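Local coordinates for protein-L-isoaspartate O-methyltransferase beta-aspartate methyltransferase (PDB 2PBF) that probably repairs aged proteins by transferring a methyl group from S-adenosyl-L-methionine to the free carboxylate of isoaspartyl residues, at residues S14-L19 and N32-V37; K41-I46 and V59-P64; H65-S70 and G92-C97; G114-R117 and L121-F124. All coordinates share one frame; numbering follows the deposited sequence.

Contact 1 (S14-L19 and N32-V37); sequences SLLENL and NTMLQV
Leu16 sets its CD1 methyl over one face of the peptide group that joins Met34 to Leu35, about 3.2 Å above that plane, while its CD2 methyl turns to the Met34 side chain. This is the packing of the two N-terminal helices, 12-21 and 28-35, which precede the Rossmann-like methyltransferase sheet. The leucine fits because its forked end can do two jobs at once: CD1 presses on the main chain, 3.3 Å from Leu35 N, and CD2 lies 3.9 Å from both CB and CE of Met34. With CG turned away from its own carbonyl carbon (chi1 -65°), Leu16 is carried toward helix 28-35, its side chain running at a slant to that of Met34. Met34 suits the other side because its flexible thioether folds back: a bend at chi3 (70°) brings CE round to the leucine. The same methionine also packs on Ala68 and Leu71 of helix 64-74 and on Tyr93, so it joins the helical pair to the rest of the fold. No hydrogen bond crosses between the segments. Within segment 32-37, Asn32 O is gripped on opposite faces of its plane by Gln36 N and by Gln36 NE2, the latter bond measuring 3.2 Å and rising well above the carbonyl plane. The packing is tightest where Leu16 CD1 comes within 3.4 Å of Leu35 CA, closer than carbons usually approach.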
# COMPACT_ATOMS: atom_id res chain seq x y z
N SER A 14 -0.41 -12.34 17.64
CA SER A 14 -0.63 -11.60 18.85
C SER A 14 -0.56 -10.09 18.60
O SER A 14 -1.29 -9.32 19.21
CB SER A 14 0.35 -12.04 19.93
OG SER A 14 0.05 -13.35 20.41
N LEU A 15 0.29 -9.68 17.66
CA LEU A 15 0.28 -8.29 17.20
C LEU A 15 -1.11 -7.89 16.69
O LEU A 15 -1.62 -6.84 17.04
CB LEU A 15 1.35 -8.05 16.11
CG LEU A 15 1.30 -6.72 15.33
CD1 LEU A 15 1.30 -5.46 16.25
CD2 LEU A 15 2.43 -6.68 14.34
N LEU A 16 -1.70 -8.74 15.87
CA LEU A 16 -2.98 -8.47 15.23
C LEU A 16 -4.14 -8.44 16.22
O LEU A 16 -5.06 -7.62 16.11
CB LEU A 16 -3.22 -9.49 14.09
CG LEU A 16 -2.25 -9.43 12.89
CD1 LEU A 16 -2.80 -10.30 11.79
CD2 LEU A 16 -2.06 -8.01 12.36
N GLU A 17 -4.05 -9.33 17.19
CA GLU A 17 -4.95 -9.35 18.34
C GLU A 17 -4.84 -8.09 19.20
O GLU A 17 -5.84 -7.65 19.73
CB GLU A 17 -4.68 -10.60 19.18
CG GLU A 17 -5.23 -11.87 18.55
CD GLU A 17 -6.75 -11.85 18.43
OE1 GLU A 17 -7.31 -12.79 17.80
OE2 GLU A 17 -7.39 -10.90 18.96
N ASN A 18 -3.63 -7.53 19.33
CA ASN A 18 -3.42 -6.26 20.06
C ASN A 18 -4.07 -5.07 19.37
O ASN A 18 -4.73 -4.26 20.01
CB ASN A 18 -1.91 -6.01 20.34
CG ASN A 18 -1.61 -4.56 20.75
OD1 ASN A 18 -1.18 -3.73 19.92
ND2 ASN A 18 -1.82 -4.24 22.02
N LEU A 19 -3.90 -4.98 18.05
CA LEU A 19 -4.60 -3.98 17.22
C LEU A 19 -6.13 -4.09 17.29
O LEU A 19 -6.83 -3.08 17.33
CB LEU A 19 -4.12 -4.04 15.76
CG LEU A 19 -2.62 -3.84 15.49
CD1 LEU A 19 -2.31 -3.73 13.99
CD2 LEU A 19 -2.10 -2.62 16.24
N ASN A 32 -7.91 -11.10 8.56
CA ASN A 32 -7.52 -12.31 7.82
C ASN A 32 -6.44 -12.05 6.78
O ASN A 32 -5.55 -12.86 6.59
CB ASN A 32 -8.72 -13.05 7.20
CG ASN A 32 -9.80 -13.42 8.22
OD1 ASN A 32 -9.49 -13.85 9.34
ND2 ASN A 32 -11.06 -13.27 7.84
N THR A 33 -6.52 -10.91 6.11
CA THR A 33 -5.49 -10.51 5.14
C THR A 33 -4.13 -10.34 5.82
O THR A 33 -3.16 -10.97 5.43
CB THR A 33 -5.88 -9.21 4.39
OG1 THR A 33 -7.19 -9.37 3.82
CG2 THR A 33 -4.85 -8.89 3.30
N MET A 34 -4.07 -9.48 6.83
CA MET A 34 -2.84 -9.26 7.57
C MET A 34 -2.31 -10.53 8.24
O MET A 34 -1.10 -10.76 8.28
CB MET A 34 -3.01 -8.14 8.59
CG MET A 34 -3.23 -6.76 7.93
SD MET A 34 -3.25 -5.38 9.07
CE MET A 34 -1.55 -5.20 9.64
N LEU A 35 -3.21 -11.37 8.74
CA LEU A 35 -2.83 -12.67 9.32
C LEU A 35 -2.05 -13.52 8.31
O LEU A 35 -1.11 -14.22 8.66
CB LEU A 35 -4.08 -13.42 9.82
CG LEU A 35 -3.83 -14.81 10.46
CD1 LEU A 35 -2.98 -14.67 11.70
CD2 LEU A 35 -5.15 -15.54 10.75
N GLN A 36 -2.45 -13.42 7.04
CA GLN A 36 -1.77 -14.13 5.96
C GLN A 36 -0.39 -13.57 5.59
O GLN A 36 0.38 -14.22 4.88
CB GLN A 36 -2.69 -14.21 4.73
CG GLN A 36 -3.91 -15.12 4.94
CD GLN A 36 -4.83 -15.18 3.74
OE1 GLN A 36 -4.58 -15.93 2.81
NE2 GLN A 36 -5.89 -14.39 3.75
N VAL A 37 -0.08 -12.36 6.08
CA VAL A 37 1.18 -11.70 5.77
C VAL A 37 1.98 -11.35 7.06
O VAL A 37 1.76 -10.31 7.69
CB VAL A 37 0.96 -10.41 4.87
CG1 VAL A 37 2.28 -9.91 4.35
CG2 VAL A 37 0.02 -10.71 3.69

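Contact 2 (K41-I46 and V59-P64); sequences KYIKEI and VTISAP. With SAH (S-adenosyl-L-homocysteine), chain C.
In Ile61 the CG1 branch runs anti to the backbone N (chi1 179°) and stays extended, which carries CD1 to the CB of Tyr42 at 4.1 Å and leaves CG2, in the crowded position between N and the carbonyl carbon, facing Ile43. Ile43 answers with its own CG1 anti to N (chi1 -168°), and its CD1 meets Ile61 CG2 at 3.8 Å. Two branched aliphatic chains thus mesh at a slant, a good choice where a loop with no regular structure must lie firmly against the short strand 59-61. Tyr42 lends only its CB here; its ring leads away toward helix 119-132, where OH bonds to Asp132. Ile43 continues the apolar layer onto Val53 and Ile55 of the partner strand 53-56.

The other side of segment 59-64 lines the S-adenosyl-L-homocysteine pocket. Val59 CG1 packs at 3.6 Å from ligand C3', and Thr60 O comes within 3.3 Å of ligand CG. Ser62 N donates a nearly straight bond to the ligand carboxylate oxygen O, 3.0 Å long at 173°, and Ile61 CG1 lies 3.7 Å from that same oxygen. The Ser62 bond depends on a well-placed backbone, while His67 NE2 is a second donor to that oxygen; the isoleucine packing probably helps to keep the strand in place, with aliphatic groups on the loop side and the probably ionised ligand carboxylate on the other.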
# COMPACT_ATOMS: atom_id res chain seq x y z
N LYS A 41 8.56 -11.29 8.14
CA LYS A 41 9.14 -11.64 6.83
C LYS A 41 9.44 -10.38 6.00
O LYS A 41 10.03 -10.46 4.92
CB LYS A 41 8.19 -12.60 6.08
CG LYS A 41 7.82 -13.84 6.87
CD LYS A 41 8.78 -14.98 6.59
CE LYS A 41 8.13 -16.33 6.90
NZ LYS A 41 8.74 -17.45 6.11
N TYR A 42 9.03 -9.22 6.53
CA TYR A 42 9.13 -7.93 5.84
C TYR A 42 10.04 -6.90 6.52
O TYR A 42 10.47 -5.91 5.90
CB TYR A 42 7.72 -7.38 5.55
CG TYR A 42 7.08 -8.24 4.50
CD1 TYR A 42 7.20 -7.92 3.14
CD2 TYR A 42 6.45 -9.43 4.85
CE1 TYR A 42 6.65 -8.76 2.16
CE2 TYR A 42 5.92 -10.27 3.89
CZ TYR A 42 6.02 -9.93 2.55
OH TYR A 42 5.47 -10.77 1.63
N ILE A 43 10.31 -7.15 7.79
CA ILE A 43 11.29 -6.39 8.55
C ILE A 43 11.91 -7.29 9.62
O ILE A 43 11.21 -8.05 10.28
CB ILE A 43 10.68 -5.11 9.19
CG1 ILE A 43 11.81 -4.20 9.74
CG2 ILE A 43 9.67 -5.44 10.26
CD1 ILE A 43 12.36 -3.25 8.73
N LYS A 44 13.23 -7.20 9.76
CA LYS A 44 13.96 -8.00 10.75
C LYS A 44 13.92 -7.44 12.18
O LYS A 44 13.66 -8.18 13.13
CB LYS A 44 15.42 -8.20 10.29
CG LYS A 44 15.76 -9.62 9.81
CD LYS A 44 15.21 -9.88 8.40
CE LYS A 44 15.71 -11.21 7.84
NZ LYS A 44 16.37 -10.98 6.52
N GLU A 45 14.17 -6.14 12.35
CA GLU A 45 14.23 -5.56 13.69
C GLU A 45 12.84 -5.34 14.27
O GLU A 45 11.93 -4.89 13.56
CB GLU A 45 15.02 -4.25 13.74
CG GLU A 45 15.47 -3.91 15.18
CD GLU A 45 15.63 -2.41 15.50
OE1 GLU A 45 16.05 -2.10 16.65
OE2 GLU A 45 15.36 -1.56 14.61
N ILE A 46 12.70 -5.67 15.56
CA ILE A 46 11.43 -5.60 16.31
C ILE A 46 10.20 -5.67 15.39
O ILE A 46 9.39 -4.74 15.33
CB ILE A 46 11.37 -4.36 17.23
CG1 ILE A 46 11.67 -3.08 16.42
CG2 ILE A 46 12.32 -4.53 18.43
CD1 ILE A 46 11.18 -1.81 17.05
N VAL A 59 13.98 5.66 4.93
CA VAL A 59 12.62 5.11 4.96
C VAL A 59 12.36 3.98 5.95
O VAL A 59 13.21 3.16 6.26
CB VAL A 59 12.08 4.75 3.52
CG1 VAL A 59 12.34 5.91 2.52
CG2 VAL A 59 12.64 3.41 3.03
N THR A 60 11.13 3.99 6.46
CA THR A 60 10.67 3.00 7.39
C THR A 60 9.57 2.15 6.74
O THR A 60 8.87 2.60 5.82
CB THR A 60 10.12 3.67 8.67
OG1 THR A 60 9.08 4.58 8.30
CG2 THR A 60 11.24 4.45 9.42
N ILE A 61 9.45 0.91 7.20
CA ILE A 61 8.22 0.16 7.01
C ILE A 61 7.24 0.83 7.98
O ILE A 61 7.60 1.14 9.11
CB ILE A 61 8.41 -1.34 7.33
CG1 ILE A 61 7.10 -2.14 7.15
CG2 ILE A 61 8.95 -1.52 8.74
CD1 ILE A 61 7.29 -3.67 7.25
N SER A 62 6.02 1.09 7.54
CA SER A 62 5.05 1.77 8.39
C SER A 62 4.67 0.97 9.66
O SER A 62 4.85 -0.25 9.73
CB SER A 62 3.81 2.16 7.59
OG SER A 62 4.17 2.92 6.44
N ALA A 63 4.18 1.70 10.67
CA ALA A 63 3.64 1.06 11.85
C ALA A 63 2.49 0.16 11.41
O ALA A 63 1.75 0.50 10.49
CB ALA A 63 3.17 2.08 12.84
N PRO A 64 2.39 -1.03 12.03
CA PRO A 64 1.26 -1.89 11.76
C PRO A 64 -0.12 -1.18 11.78
O PRO A 64 -0.95 -1.52 10.97
CB PRO A 64 1.37 -2.96 12.84
CG PRO A 64 2.83 -3.04 13.17
CD PRO A 64 3.36 -1.64 12.96
N SAH C . 4.05 0.92 2.30
CA SAH C . 5.48 1.06 2.66
CB SAH C . 5.77 2.50 3.01
CG SAH C . 7.27 2.74 2.91
SD SAH C . 7.69 4.44 3.29
C SAH C . 5.92 0.13 3.80
O SAH C . 5.21 0.03 4.80
OXT SAH C . 6.99 -0.54 3.73
C5' SAH C . 7.21 5.15 1.70
C4' SAH C . 7.99 4.67 0.48
O4' SAH C . 7.70 5.55 -0.57
C3' SAH C . 9.51 4.65 0.60
O3' SAH C . 9.98 3.33 0.37
C2' SAH C . 9.99 5.62 -0.47
O2' SAH C . 11.18 5.19 -1.09
C1' SAH C . 8.82 5.61 -1.43
N9 SAH C . 8.66 6.82 -2.26
C8 SAH C . 8.87 8.11 -1.87
N7 SAH C . 8.56 8.93 -2.90
C5 SAH C . 8.17 8.18 -3.96
C6 SAH C . 7.77 8.51 -5.26
N6 SAH C . 7.72 9.76 -5.70
N1 SAH C . 7.40 7.51 -6.12
C2 SAH C . 7.45 6.19 -5.71
N3 SAH C . 7.85 5.90 -4.43
C4 SAH C . 8.21 6.87 -3.56

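Contact 3 (H65-S70 and G92-C97); sequences HMHALS and GYLTVC. With SAH (S-adenosyl-L-homocysteine), chain C.
His67 starts from a CB that touches Leu94 CD1 at 4.0 Å, in a contact where helix 64-74 packs on the first turn of helix 93-101, the helix that follows the glycine-rich loop of this Rossmann-like methyltransferase. CG, placed anti to the carbonyl carbon (chi1 -69°), directs the imidazole alongside Tyr93. CG lies 3.7 Å from Tyr93 CD2, and ND1 comes nearer still, at 3.3 Å; CE1 also lies beside the tyrosine, near its CB and CG, whereas His67 CD2 lies near Leu94 CD1 and the ligand oxygen O. The two rings form an offset stack, centroids 4.7 Å apart and planes inclined by 20°, with Tyr93 CD2 over one imidazole face, toward its rim. At the tip, His67 NE2 donates to SAH O, a carboxylate oxygen 2.7 Å away at 167° that sits at the ring edge, near its plane.

Histidine suits the place because it offers a flat face for stacking and an N-H at its edge for the ligand; that carboxylate oxygen is shared with Ser62 N. Tyrosine is equally apt, since the stack probably limits rotation of the imidazole while its own OH, held by Val37 O, secures the far end of the phenol. Leu94 packs beside the backbone of helix 64-74, its CD1 3.8 Å from His67 O.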
# COMPACT_ATOMS: atom_id res chain seq x y z
N HIS A 65 -0.32 -0.18 12.65
CA HIS A 65 -1.64 0.48 12.72
C HIS A 65 -1.90 1.28 11.44
O HIS A 65 -3.04 1.42 11.02
CB HIS A 65 -1.82 1.34 13.99
CG HIS A 65 -0.87 2.49 14.09
ND1 HIS A 65 0.08 2.57 15.07
CD2 HIS A 65 -0.69 3.57 13.29
CE1 HIS A 65 0.80 3.67 14.90
NE2 HIS A 65 0.34 4.29 13.82
N MET A 66 -0.82 1.75 10.80
CA MET A 66 -0.95 2.50 9.57
C MET A 66 -1.27 1.60 8.40
O MET A 66 -2.09 2.00 7.57
CB MET A 66 0.27 3.36 9.26
CG MET A 66 0.28 4.72 9.95
SD MET A 66 -1.33 5.61 10.06
CE MET A 66 -1.90 5.62 8.35
N HIS A 67 -0.65 0.41 8.35
CA HIS A 67 -1.03 -0.60 7.37
C HIS A 67 -2.48 -1.00 7.60
O HIS A 67 -3.27 -1.11 6.64
CB HIS A 67 -0.16 -1.87 7.44
CG HIS A 67 1.28 -1.69 7.01
ND1 HIS A 67 2.30 -2.40 7.59
CD2 HIS A 67 1.85 -0.92 6.05
CE1 HIS A 67 3.45 -2.06 7.03
NE2 HIS A 67 3.20 -1.17 6.07
N ALA A 68 -2.83 -1.26 8.86
CA ALA A 68 -4.18 -1.74 9.18
C ALA A 68 -5.24 -0.73 8.76
O ALA A 68 -6.24 -1.09 8.15
CB ALA A 68 -4.31 -2.06 10.65
N LEU A 69 -4.99 0.54 9.08
CA LEU A 69 -5.93 1.61 8.80
C LEU A 69 -6.10 1.83 7.29
O LEU A 69 -7.23 1.97 6.81
CB LEU A 69 -5.49 2.91 9.50
CG LEU A 69 -5.96 4.24 8.89
CD1 LEU A 69 -7.42 4.59 9.24
CD2 LEU A 69 -5.05 5.33 9.35
N SER A 70 -5.00 1.83 6.55
CA SER A 70 -5.07 2.01 5.11
C SER A 70 -5.79 0.83 4.44
O SER A 70 -6.57 1.01 3.50
CB SER A 70 -3.67 2.20 4.53
OG SER A 70 -3.19 3.49 4.85
N GLY A 92 7.29 -3.71 0.67
CA GLY A 92 6.32 -4.54 -0.09
C GLY A 92 5.24 -5.14 0.81
O GLY A 92 4.42 -5.93 0.35
N TYR A 93 5.22 -4.76 2.08
CA TYR A 93 4.28 -5.36 3.05
C TYR A 93 2.83 -5.20 2.56
O TYR A 93 2.07 -6.19 2.42
CB TYR A 93 4.44 -4.78 4.50
CG TYR A 93 3.47 -5.52 5.41
CD1 TYR A 93 3.83 -6.75 5.97
CD2 TYR A 93 2.16 -5.05 5.61
CE1 TYR A 93 2.94 -7.48 6.75
CE2 TYR A 93 1.26 -5.77 6.39
CZ TYR A 93 1.66 -6.98 6.96
OH TYR A 93 0.78 -7.74 7.72
N LEU A 94 2.48 -3.97 2.26
CA LEU A 94 1.11 -3.66 1.88
C LEU A 94 0.76 -4.18 0.48
O LEU A 94 -0.40 -4.54 0.23
CB LEU A 94 0.79 -2.16 2.03
CG LEU A 94 -0.71 -1.89 2.26
CD1 LEU A 94 -1.21 -2.31 3.65
CD2 LEU A 94 -0.91 -0.47 2.08
N THR A 95 1.75 -4.23 -0.41
CA THR A 95 1.56 -4.77 -1.74
C THR A 95 1.15 -6.24 -1.72
O THR A 95 0.22 -6.64 -2.42
CB THR A 95 2.83 -4.60 -2.64
OG1 THR A 95 3.55 -3.44 -2.23
CG2 THR A 95 2.42 -4.42 -4.08
N VAL A 96 1.85 -7.03 -0.92
CA VAL A 96 1.48 -8.43 -0.67
C VAL A 96 0.09 -8.56 -0.02
O VAL A 96 -0.70 -9.42 -0.41
CB VAL A 96 2.59 -9.13 0.16
CG1 VAL A 96 2.23 -10.58 0.48
CG2 VAL A 96 3.90 -9.09 -0.61
N CYS A 97 -0.22 -7.70 0.94
CA CYS A 97 -1.56 -7.65 1.50
C CYS A 97 -2.59 -7.47 0.36
O CYS A 97 -3.58 -8.19 0.31
CB CYS A 97 -1.68 -6.55 2.59
SG CYS A 97 -1.01 -7.00 4.23
N SAH C . 4.05 0.92 2.30
CA SAH C . 5.48 1.06 2.66
CB SAH C . 5.77 2.50 3.01
CG SAH C . 7.27 2.74 2.91
SD SAH C . 7.69 4.44 3.29
C SAH C . 5.92 0.13 3.80
O SAH C . 5.21 0.03 4.80
OXT SAH C . 6.99 -0.54 3.73
C5' SAH C . 7.21 5.15 1.70
C4' SAH C . 7.99 4.67 0.48
O4' SAH C . 7.70 5.55 -0.57
C3' SAH C . 9.51 4.65 0.60
O3' SAH C . 9.98 3.33 0.37
C2' SAH C . 9.99 5.62 -0.47
O2' SAH C . 11.18 5.19 -1.09
C1' SAH C . 8.82 5.61 -1.43
N9 SAH C . 8.66 6.82 -2.26
C8 SAH C . 8.87 8.11 -1.87
N7 SAH C . 8.56 8.93 -2.90
C5 SAH C . 8.17 8.18 -3.96
C6 SAH C . 7.77 8.51 -5.26
N6 SAH C . 7.72 9.76 -5.70
N1 SAH C . 7.40 7.51 -6.12
C2 SAH C . 7.45 6.19 -5.71
N3 SAH C . 7.85 5.90 -4.43
C4 SAH C . 8.21 6.87 -3.56

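Contact 4 (G114-R117 and L121-F124); sequences GLER and LVNF. With SAH (S-adenosyl-L-homocysteine), chain C.
The carboxyl end of strand 111-116 and the start of helix 119-132 form the first half of a beta-alpha-beta unit, and Glu116, the last residue of the strand, lies between the helix and the ribose of S-adenosyl-L-homocysteine. Its CG sits 3.8 Å from Leu121 CB, and its CB lies 3.9 Å from Val122 CG2. With CG anti to the backbone N (chi1 169°) and a bend at chi2, the carboxylate turns to the sugar and takes both hydroxyls: O3' donates to OE1 at 2.8 Å and O2' to OE2. The second distance, 2.4 Å, is unusually short and its exact value is doubtful. Glutamate is well chosen, having two acceptor oxygens for a vicinal diol. Each oxygen also accepts a main-chain N-H, OE1 from Gly90 and OE2 from Val118, so the group is held from several directions and is probably ionised.

Leu121 and Val122 offer apolar surface to the methylenes of Glu116, leaving its polar needs to those hydroxyls and N-H groups. Leu121 CB stands 3.7 Å from Glu116 OE2, while Val122 CG2 packs on Glu116 O. Next along, Arg117 lays its methylenes over one face of the adenine, CD being 3.4 Å from N7, and its guanidinium forms a salt bridge with the terminal carboxylate of Asn227. An acidic residue ending the second strand of the main sheet and gripping the ribose diol is a hallmark of Rossmann-fold methyltransferases.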
# COMPACT_ATOMS: atom_id res chain seq x y z
N GLY A 114 3.33 -2.64 -7.33
CA GLY A 114 4.01 -1.74 -6.40
C GLY A 114 4.99 -0.86 -7.15
O GLY A 114 5.78 -1.34 -7.95
N LEU A 115 4.94 0.44 -6.91
CA LEU A 115 5.97 1.35 -7.44
C LEU A 115 6.83 1.85 -6.30
O LEU A 115 6.32 2.32 -5.28
CB LEU A 115 5.32 2.55 -8.13
CG LEU A 115 5.05 2.57 -9.63
CD1 LEU A 115 4.47 1.27 -10.21
CD2 LEU A 115 4.14 3.76 -9.95
N GLU A 116 8.15 1.77 -6.49
CA GLU A 116 9.10 2.21 -5.49
C GLU A 116 10.25 3.00 -6.14
O GLU A 116 10.92 2.50 -7.06
CB GLU A 116 9.60 1.01 -4.68
CG GLU A 116 10.78 1.33 -3.81
CD GLU A 116 10.47 2.42 -2.79
OE1 GLU A 116 9.35 2.46 -2.25
OE2 GLU A 116 11.35 3.25 -2.54
N ARG A 117 10.46 4.23 -5.67
CA ARG A 117 11.45 5.12 -6.27
C ARG A 117 12.88 4.70 -6.01
O ARG A 117 13.77 4.96 -6.83
CB ARG A 117 11.22 6.58 -5.86
CG ARG A 117 11.89 7.07 -4.59
CD ARG A 117 11.62 8.59 -4.36
NE ARG A 117 12.68 9.45 -4.91
CZ ARG A 117 13.91 9.57 -4.40
NH1 ARG A 117 14.78 10.39 -4.99
NH2 ARG A 117 14.30 8.89 -3.31
N LEU A 121 15.24 -0.44 -2.09
CA LEU A 121 13.96 -0.84 -1.50
C LEU A 121 13.17 -1.77 -2.42
O LEU A 121 12.58 -2.75 -1.93
CB LEU A 121 13.15 0.37 -1.02
CG LEU A 121 13.75 0.82 0.33
CD1 LEU A 121 13.80 2.30 0.44
CD2 LEU A 121 13.03 0.17 1.50
N VAL A 122 13.17 -1.50 -3.73
CA VAL A 122 12.74 -2.51 -4.71
C VAL A 122 13.39 -3.87 -4.38
O VAL A 122 12.70 -4.85 -4.08
CB VAL A 122 13.08 -2.15 -6.17
CG1 VAL A 122 12.62 -3.26 -7.11
CG2 VAL A 122 12.44 -0.82 -6.57
N ASN A 123 14.72 -3.94 -4.39
CA ASN A 123 15.38 -5.20 -4.11
C ASN A 123 15.10 -5.75 -2.72
O ASN A 123 15.06 -6.96 -2.55
CB ASN A 123 16.89 -5.14 -4.38
CG ASN A 123 17.21 -4.57 -5.76
OD1 ASN A 123 16.70 -5.05 -6.78
ND2 ASN A 123 18.05 -3.54 -5.79
N PHE A 124 14.93 -4.87 -1.73
CA PHE A 124 14.58 -5.28 -0.37
C PHE A 124 13.22 -5.98 -0.34
O PHE A 124 13.06 -7.05 0.26
CB PHE A 124 14.59 -4.05 0.58
CG PHE A 124 14.10 -4.34 1.98
CD1 PHE A 124 14.88 -5.06 2.88
CD2 PHE A 124 12.86 -3.87 2.41
CE1 PHE A 124 14.44 -5.32 4.18
CE2 PHE A 124 12.40 -4.13 3.71
CZ PHE A 124 13.19 -4.85 4.59
N SAH C . 4.05 0.92 2.30
CA SAH C . 5.48 1.06 2.66
CB SAH C . 5.77 2.50 3.01
CG SAH C . 7.27 2.74 2.91
SD SAH C . 7.69 4.44 3.29
C SAH C . 5.92 0.13 3.80
O SAH C . 5.21 0.03 4.80
OXT SAH C . 6.99 -0.54 3.73
C5' SAH C . 7.21 5.15 1.70
C4' SAH C . 7.99 4.67 0.48
O4' SAH C . 7.70 5.55 -0.57
C3' SAH C . 9.51 4.65 0.60
O3' SAH C . 9.98 3.33 0.37
C2' SAH C . 9.99 5.62 -0.47
O2' SAH C . 11.18 5.19 -1.09
C1' SAH C . 8.82 5.61 -1.43
N9 SAH C . 8.66 6.82 -2.26
C8 SAH C . 8.87 8.11 -1.87
N7 SAH C . 8.56 8.93 -2.90
C5 SAH C . 8.17 8.18 -3.96
C6 SAH C . 7.77 8.51 -5.26
N6 SAH C . 7.72 9.76 -5.70
N1 SAH C . 7.40 7.51 -6.12
C2 SAH C . 7.45 6.19 -5.71
N3 SAH C . 7.85 5.90 -4.43
C4 SAH C . 8.21 6.87 -3.56

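Overall arrangement
From the N terminus the four contacts close in series, none nesting in or crossing another. Contact 1 closes the short connection between helices 12-21 and 28-35. Contact 2 then closes the loop that contains strand 53-56, and Val37 packing on Tyr42 joins the two. Contact 3 spans the first strand of the main sheet, 83-87, and brings helix 64-74 to helix 93-101; contact 4 makes the tight turn from strand 111-116 into helix 119-132. The ligand is touched by contacts 2 and 3 at its carboxylate, by contacts 2 and 4 at its ribose, and by contact 4 also at its adenine, whereas contact 1 lies farther off, its centre about 24 Å from that of contact 4.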